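Local coordinates for Rod shape determining protein RodA (PDB 6BAR), which acts as a membrane-embedded SEDS-family peptidoglycan glycosyltransferase, probably polymerising lipid-linked disaccharide units into the glycan strands needed for cell wall elongation, at residues L9-G14 with L348-H353; L49-A54 with A341-L346; L56-S61 with V352-Y357. All blocks are in the same frame, centred on the assembly; numbering follows the deposited sequence.

Interaction 1: L9-G14 with L348-H353; sequences LAYDWG and LVLLVH
Tyr-11 and Leu-350 meet where the lead-in to the first helix of this SEDS-family membrane bundle, 13-30, passes the C-terminal part of the last one, 336-354. The apolar part is a crossing of side chains at about a right angle: Leu-350 leaves its helix toward the incoming chain, and Tyr-11 CD2 lies 3.7 Å from Leu-350 CG. CG of Tyr-11 is anti to the carbonyl carbon and beside the backbone N (chi1 -61°). The ring meets the helix backbone at its edge, with CD2 3.5 Å from the carbonyl O of Leu-350, which lies near the ring plane. The polar end of the tyrosine serves other partners, its OH bonding to Gln-58 OE1 and more weakly to Arg-354 NE. The second group is polar in composition but makes contact through carbon. Asp-12 is the N-cap of helix 13-30: OD2 accepts from the backbone N of Leu-15, while OD1 forms a salt bridge with Arg-283 of helix 266-288. Its carboxylate leads away from His-353, whose NE2 is 5.8 Å from Asp-12 OD1. What reaches the imidazole is the methylene, Asp-12 CB standing 3.8 Å from His-353 CE1, oblique to the ring.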
# COMPACT_ATOMS: atom_id res chain seq x y z
N LEU A 9 1.96 11.90 21.95
CA LEU A 9 1.71 10.47 21.74
C LEU A 9 0.25 10.11 22.09
O LEU A 9 -0.03 9.28 22.96
CB LEU A 9 2.71 9.60 22.52
CG LEU A 9 4.21 9.62 22.17
CD1 LEU A 9 4.96 10.82 22.77
CD2 LEU A 9 4.89 8.32 22.58
N ALA A 10 -0.67 10.75 21.38
CA ALA A 10 -2.09 10.40 21.38
C ALA A 10 -2.45 9.58 20.15
O ALA A 10 -3.34 9.93 19.37
CB ALA A 10 -2.95 11.65 21.45
N TYR A 11 -1.75 8.47 19.94
CA TYR A 11 -2.00 7.61 18.79
C TYR A 11 -3.01 6.52 19.14
O TYR A 11 -3.38 6.34 20.30
CB TYR A 11 -0.70 6.98 18.28
CG TYR A 11 0.35 7.97 17.83
CD1 TYR A 11 1.36 8.39 18.69
CD2 TYR A 11 0.35 8.47 16.53
CE1 TYR A 11 2.33 9.28 18.28
CE2 TYR A 11 1.32 9.37 16.11
CZ TYR A 11 2.31 9.77 17.00
OH TYR A 11 3.27 10.67 16.60
N ASP A 12 -3.45 5.79 18.12
CA ASP A 12 -4.22 4.57 18.34
C ASP A 12 -3.22 3.43 18.41
O ASP A 12 -2.79 2.91 17.38
CB ASP A 12 -5.25 4.35 17.24
CG ASP A 12 -6.00 3.05 17.41
OD1 ASP A 12 -6.75 2.91 18.40
OD2 ASP A 12 -5.85 2.16 16.56
N TRP A 13 -2.85 3.03 19.62
CA TRP A 13 -1.81 2.03 19.77
C TRP A 13 -2.27 0.63 19.36
O TRP A 13 -1.43 -0.23 19.10
CB TRP A 13 -1.30 2.02 21.22
CG TRP A 13 -0.78 3.36 21.66
CD1 TRP A 13 -1.49 4.35 22.28
CD2 TRP A 13 0.56 3.87 21.50
NE1 TRP A 13 -0.68 5.44 22.52
CE2 TRP A 13 0.58 5.16 22.05
CE3 TRP A 13 1.73 3.34 20.94
CZ2 TRP A 13 1.74 5.95 22.07
CZ3 TRP A 13 2.88 4.12 20.96
CH2 TRP A 13 2.87 5.41 21.52
N GLY A 14 -3.58 0.39 19.27
CA GLY A 14 -4.06 -0.89 18.76
C GLY A 14 -3.59 -1.16 17.35
O GLY A 14 -3.13 -2.27 17.04
N LEU A 348 2.36 7.92 8.11
CA LEU A 348 1.51 9.02 7.66
C LEU A 348 0.09 8.89 8.21
O LEU A 348 -0.48 9.85 8.73
CB LEU A 348 1.49 9.09 6.14
CG LEU A 348 2.50 10.00 5.44
CD1 LEU A 348 3.90 9.79 5.98
CD2 LEU A 348 2.47 9.77 3.94
N VAL A 349 -0.50 7.70 8.08
CA VAL A 349 -1.87 7.54 8.54
C VAL A 349 -1.94 7.75 10.06
O VAL A 349 -2.89 8.36 10.57
CB VAL A 349 -2.45 6.18 8.10
CG1 VAL A 349 -1.97 5.04 8.97
CG2 VAL A 349 -3.96 6.21 8.07
N LEU A 350 -0.90 7.34 10.79
CA LEU A 350 -0.89 7.48 12.24
C LEU A 350 -0.78 8.94 12.66
O LEU A 350 -1.41 9.37 13.64
CB LEU A 350 0.28 6.68 12.82
CG LEU A 350 -0.02 5.80 14.03
CD1 LEU A 350 -1.11 4.81 13.68
CD2 LEU A 350 1.25 5.09 14.47
N LEU A 351 0.03 9.73 11.93
CA LEU A 351 0.13 11.14 12.25
C LEU A 351 -1.12 11.91 11.83
O LEU A 351 -1.48 12.89 12.49
CB LEU A 351 1.38 11.76 11.61
CG LEU A 351 1.37 12.36 10.20
CD1 LEU A 351 0.90 13.82 10.19
CD2 LEU A 351 2.74 12.23 9.55
N VAL A 352 -1.80 11.50 10.76
CA VAL A 352 -3.03 12.22 10.45
C VAL A 352 -4.13 11.83 11.43
O VAL A 352 -5.05 12.63 11.66
CB VAL A 352 -3.51 12.04 9.00
CG1 VAL A 352 -2.51 12.62 8.02
CG2 VAL A 352 -3.81 10.60 8.68
N HIS A 353 -4.06 10.64 12.04
CA HIS A 353 -5.01 10.33 13.11
C HIS A 353 -4.69 11.09 14.39
O HIS A 353 -5.62 11.50 15.10
CB HIS A 353 -5.05 8.83 13.39
CG HIS A 353 -6.04 8.44 14.45
ND1 HIS A 353 -5.66 8.04 15.72
CD2 HIS A 353 -7.39 8.41 14.44
CE1 HIS A 353 -6.74 7.77 16.43
NE2 HIS A 353 -7.80 7.98 15.68

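Interaction 2: L49-A54 with A341-L346; sequences LGLLLA and ATLAGL. With OLC ((2R)-2,3-dihydroxypropyl (9Z)-octadec-9-enoate), chain C.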
# COMPACT_ATOMS: atom_id res chain seq x y z
N LEU A 49 15.15 0.68 8.73
CA LEU A 49 14.89 1.87 7.93
C LEU A 49 13.42 2.26 7.95
O LEU A 49 13.08 3.45 7.97
CB LEU A 49 15.34 1.65 6.49
CG LEU A 49 16.83 1.49 6.28
CD1 LEU A 49 17.08 1.18 4.82
CD2 LEU A 49 17.53 2.77 6.70
N GLY A 50 12.52 1.27 7.93
CA GLY A 50 11.10 1.57 7.87
C GLY A 50 10.61 2.21 9.15
O GLY A 50 9.97 3.26 9.11
N LEU A 51 10.91 1.59 10.29
CA LEU A 51 10.59 2.19 11.57
C LEU A 51 11.23 3.56 11.70
O LEU A 51 10.60 4.52 12.16
CB LEU A 51 11.03 1.29 12.72
CG LEU A 51 10.43 -0.11 12.70
CD1 LEU A 51 10.87 -0.91 13.92
CD2 LEU A 51 8.91 -0.06 12.61
N LEU A 52 12.50 3.69 11.30
CA LEU A 52 13.18 4.97 11.41
C LEU A 52 12.49 6.04 10.57
O LEU A 52 12.30 7.17 11.04
CB LEU A 52 14.63 4.83 10.99
CG LEU A 52 15.43 6.13 11.01
CD1 LEU A 52 15.38 6.77 12.40
CD2 LEU A 52 16.85 5.83 10.60
N LEU A 53 12.10 5.71 9.34
CA LEU A 53 11.44 6.67 8.48
C LEU A 53 10.05 7.02 9.00
O LEU A 53 9.63 8.18 8.96
CB LEU A 53 11.34 6.13 7.05
CG LEU A 53 10.53 7.01 6.11
CD1 LEU A 53 11.22 8.36 5.97
CD2 LEU A 53 10.36 6.34 4.77
N ALA A 54 9.32 6.02 9.49
CA ALA A 54 8.00 6.26 10.04
C ALA A 54 8.07 7.09 11.31
O ALA A 54 7.14 7.84 11.63
CB ALA A 54 7.29 4.93 10.28
N ALA A 341 7.98 1.09 2.53
CA ALA A 341 6.91 1.95 2.04
C ALA A 341 5.62 1.74 2.82
O ALA A 341 4.89 2.70 3.09
CB ALA A 341 6.68 1.71 0.56
N THR A 342 5.31 0.50 3.18
CA THR A 342 4.12 0.25 3.99
C THR A 342 4.27 0.88 5.36
O THR A 342 3.32 1.46 5.89
CB THR A 342 3.87 -1.25 4.13
OG1 THR A 342 3.84 -1.86 2.84
CG2 THR A 342 2.53 -1.50 4.82
N LEU A 343 5.46 0.79 5.95
CA LEU A 343 5.69 1.44 7.23
C LEU A 343 5.57 2.95 7.12
O LEU A 343 5.00 3.60 8.00
CB LEU A 343 7.06 1.04 7.77
CG LEU A 343 7.08 -0.41 8.22
CD1 LEU A 343 8.34 -0.66 9.00
CD2 LEU A 343 5.85 -0.74 9.05
N ALA A 344 6.09 3.54 6.04
CA ALA A 344 6.00 4.98 5.87
C ALA A 344 4.55 5.43 5.71
O ALA A 344 4.12 6.42 6.31
CB ALA A 344 6.83 5.43 4.68
N GLY A 345 3.79 4.71 4.89
CA GLY A 345 2.38 5.03 4.75
C GLY A 345 1.62 4.87 6.05
O GLY A 345 0.73 5.67 6.37
N LEU A 346 1.95 3.84 6.83
CA LEU A 346 1.31 3.68 8.13
C LEU A 346 1.71 4.79 9.09
O LEU A 346 0.89 5.23 9.90
CB LEU A 346 1.62 2.30 8.71
CG LEU A 346 0.96 1.16 7.93
CD1 LEU A 346 1.65 -0.18 8.20
CD2 LEU A 346 -0.53 1.08 8.25
C10 OLC C . 7.10 7.83 0.88
C9 OLC C . 7.34 6.51 0.92
C8 OLC C . 8.03 5.82 -0.24
C24 OLC C . 16.96 -1.80 0.47
C7 OLC C . 8.88 4.68 0.27
C6 OLC C . 9.98 4.38 -0.73
C5 OLC C . 9.98 2.91 -1.11
C4 OLC C . 11.39 2.46 -1.41
C3 OLC C . 12.28 2.71 -0.20
C2 OLC C . 13.47 1.78 -0.25
C21 OLC C . 16.02 0.47 0.03
C1 OLC C . 14.76 2.50 0.10
C22 OLC C . 16.88 -0.37 0.96
O19 OLC C . 14.84 3.71 -0.03
O25 OLC C . 17.07 -2.68 1.57
O23 OLC C . 18.19 0.17 1.02
O20 OLC C . 15.87 1.77 0.58
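Leu-343 leaves its helix toward segment 49-54, and its CD1 rests on the main chain at Gly-50, a branched side chain against bare backbone where helices 39-56 and 336-354 pack together. The short segments run nearly parallel, at 22°, with their axes 8.1 Å apart. CG of Leu-343 is anti to the carbonyl carbon (chi1 -71°). From there chi2 (-168°) carries CD1 on to the other helix, 3.7 Å from Gly-50 C. The same methyl is met by Leu-51, whose CB starts away from the interface but whose CD2 turns back to lie 3.7 Å from Leu-343 CD1, the two side chains crossing obliquely. One turn further on, Ala-54 brings its CB to 3.5 Å from the carbonyl O of Leu-343. Leu-53 reaches across beside it, its CD2 methyl touching Ala-344 CB at 3.6 Å.

One bound monoolein chain lies along the Ala-341 and Ala-344 face of the second helix. Its C7 is 3.7 Å from Ala-341 CB, and its C9, one end of the double bond, is 3.9 Å from Ala-344 CB. Leu-343 also packs on Val-19 of helix 13-30. With aliphatic side chains and backbone meeting across the interface, the helices are held by close packing and dispersion forces, and this apolar surface is consistent with a membrane interior.

Interaction 3: L56-S61 with V352-Y357; sequences LLQFLS and VHRDRY
Arg-354 reaches across to Gln-58, and the close part of the contact is gathered round its guanidinium. NH2 lies 2.7 Å from the backbone O of Gln-58, which sits near the guanidinium plane at its edge; the hydrogen bond is weak, bent to 116° at the proton. The carbonyl O of Leu-60 is 3.4 Å from the same Arg-354 NH2, oblique to the guanidinium. The two side chains, Gln-58 and Arg-354, slide past each other in opposite directions with their flat ends 75° apart, leaving Gln-58 OE1 3.7 Å from Arg-354 NE. With OE1 engaged by Tyr-11 and NE2 of the buried glutamine bonding to the carbonyls of Ala-54 and Gly-347, both ends of the amide are fixed. CG of Arg-354 lies between the backbone N and the carbonyl carbon (chi1 83°), and the chain runs extended from there to NE. A salt bridge of 2.8 Å from Arg-354 NH1 to OD1 of the next residue, Asp-355, gives the guanidinium a second hold, within its own segment.

In the SEDS fold this is where the last long helix, 336-354, ends against the loop between helices 39-56 and 62-67; Asp-355 is the first residue to leave helical geometry.

Toward the surface the fit slackens. Asp-355 OD2 comes no nearer to Ser-61 than 3.8 Å, at CA, and bonds weakly to the backbone N of Arg-62. Ser-61 is occupied with the helix it precedes, as the N-cap of 62-67, its OG bonding to Arg-64 N.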
# COMPACT_ATOMS: atom_id res chain seq x y z
N LEU A 56 10.68 9.39 11.82
CA LEU A 56 11.04 10.71 11.32
C LEU A 56 9.82 11.47 10.80
O LEU A 56 9.69 12.67 11.03
CB LEU A 56 12.10 10.60 10.21
CG LEU A 56 13.49 10.06 10.58
CD1 LEU A 56 14.36 9.88 9.34
CD2 LEU A 56 14.18 10.96 11.60
N LEU A 57 8.90 10.77 10.13
CA LEU A 57 7.73 11.45 9.60
C LEU A 57 6.77 11.91 10.69
O LEU A 57 5.83 12.65 10.38
CB LEU A 57 7.00 10.55 8.61
CG LEU A 57 7.86 10.25 7.39
CD1 LEU A 57 7.28 9.11 6.60
CD2 LEU A 57 8.01 11.49 6.53
N GLN A 58 7.00 11.53 11.95
CA GLN A 58 6.18 12.03 13.04
C GLN A 58 6.51 13.47 13.42
O GLN A 58 5.71 14.11 14.11
CB GLN A 58 6.31 11.12 14.26
CG GLN A 58 5.84 9.69 14.03
CD GLN A 58 4.40 9.62 13.57
OE1 GLN A 58 3.53 10.28 14.14
NE2 GLN A 58 4.14 8.83 12.54
N PHE A 59 7.65 14.01 12.97
CA PHE A 59 7.95 15.42 13.20
C PHE A 59 7.32 16.26 12.10
O PHE A 59 7.87 17.31 11.72
CB PHE A 59 9.46 15.68 13.26
CG PHE A 59 10.11 15.22 14.54
CD1 PHE A 59 9.36 14.68 15.57
CD2 PHE A 59 11.48 15.33 14.70
CE1 PHE A 59 9.97 14.26 16.74
CE2 PHE A 59 12.09 14.92 15.86
CZ PHE A 59 11.33 14.38 16.89
N LEU A 60 6.18 15.82 11.58
CA LEU A 60 5.50 16.47 10.47
C LEU A 60 4.04 16.66 10.84
O LEU A 60 3.34 15.68 11.12
CB LEU A 60 5.64 15.65 9.19
CG LEU A 60 5.21 16.29 7.87
CD1 LEU A 60 6.22 17.33 7.40
CD2 LEU A 60 5.03 15.20 6.83
N SER A 61 3.59 17.90 10.86
CA SER A 61 2.18 18.20 11.10
C SER A 61 1.33 17.76 9.91
O SER A 61 1.81 17.63 8.78
CB SER A 61 1.99 19.69 11.32
OG SER A 61 2.39 20.39 10.15
N VAL A 352 -1.80 11.50 10.76
CA VAL A 352 -3.03 12.22 10.45
C VAL A 352 -4.13 11.83 11.43
O VAL A 352 -5.05 12.63 11.66
CB VAL A 352 -3.51 12.04 9.00
CG1 VAL A 352 -2.51 12.62 8.02
CG2 VAL A 352 -3.81 10.60 8.68
N HIS A 353 -4.06 10.64 12.04
CA HIS A 353 -5.01 10.33 13.11
C HIS A 353 -4.69 11.09 14.39
O HIS A 353 -5.62 11.50 15.10
CB HIS A 353 -5.05 8.83 13.39
CG HIS A 353 -6.04 8.44 14.45
ND1 HIS A 353 -5.66 8.04 15.72
CD2 HIS A 353 -7.39 8.41 14.44
CE1 HIS A 353 -6.74 7.77 16.43
NE2 HIS A 353 -7.80 7.98 15.68
N ARG A 354 -3.41 11.29 14.72
CA ARG A 354 -3.10 11.99 15.96
C ARG A 354 -3.40 13.48 15.89
O ARG A 354 -3.62 14.10 16.94
CB ARG A 354 -1.64 11.79 16.35
CG ARG A 354 -0.68 12.73 15.65
CD ARG A 354 0.62 12.87 16.43
NE ARG A 354 1.74 13.16 15.55
CZ ARG A 354 2.01 14.37 15.06
NH1 ARG A 354 1.24 15.40 15.37
NH2 ARG A 354 3.05 14.54 14.27
N ASP A 355 -3.43 14.08 14.70
CA ASP A 355 -3.74 15.49 14.54
C ASP A 355 -5.19 15.73 14.11
O ASP A 355 -5.50 16.79 13.56
CB ASP A 355 -2.77 16.14 13.53
CG ASP A 355 -1.38 16.39 14.12
OD1 ASP A 355 -1.25 16.57 15.35
OD2 ASP A 355 -0.40 16.43 13.33
N ARG A 356 -6.09 14.78 14.38
CA ARG A 356 -7.44 14.85 13.82
C ARG A 356 -8.27 15.98 14.44
O ARG A 356 -9.17 16.51 13.78
CB ARG A 356 -8.16 13.51 13.99
CG ARG A 356 -8.43 13.09 15.43
CD ARG A 356 -8.92 11.65 15.51
NE ARG A 356 -9.17 11.22 16.89
CZ ARG A 356 -8.21 10.92 17.76
NH1 ARG A 356 -6.93 11.00 17.41
NH2 ARG A 356 -8.52 10.55 18.99
N TYR A 357 -7.98 16.35 15.69
CA TYR A 357 -8.68 17.43 16.39
C TYR A 357 -7.74 18.63 16.50
O TYR A 357 -7.33 19.02 17.59
CB TYR A 357 -9.16 16.95 17.78
CG TYR A 357 -10.19 15.83 17.78
CD1 TYR A 357 -11.22 15.81 16.85
CD2 TYR A 357 -10.12 14.79 18.72
CE1 TYR A 357 -12.16 14.79 16.85
CE2 TYR A 357 -11.06 13.76 18.72
CZ TYR A 357 -12.07 13.77 17.78
OH TYR A 357 -13.02 12.76 17.75

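How the interactions relate
All three contacts use helix 336-354, interaction 2 further toward its N-terminus, interactions 1 and 3 at its C-terminal end and just beyond. Interactions 1 and 2 are partly buried, whereas interaction 3 is a surface contact dominated by charge and carbonyl groups. Interaction 2, closest to the centre of the chain, has only aliphatic side chains; interaction 1 mixes aromatic and aliphatic packing with polar groups whose partners lie outside the contact. Interactions 1 and 3 share Val-352 and His-353, and the hydroxyl of Tyr-11 links them. Interactions 2 and 3 are joined by packing of Leu-57 on Ala-344 and by the Gln-58 to Ala-54 hydrogen bond. Apart from adjoining along the helix, interactions 1 and 2 do not touch.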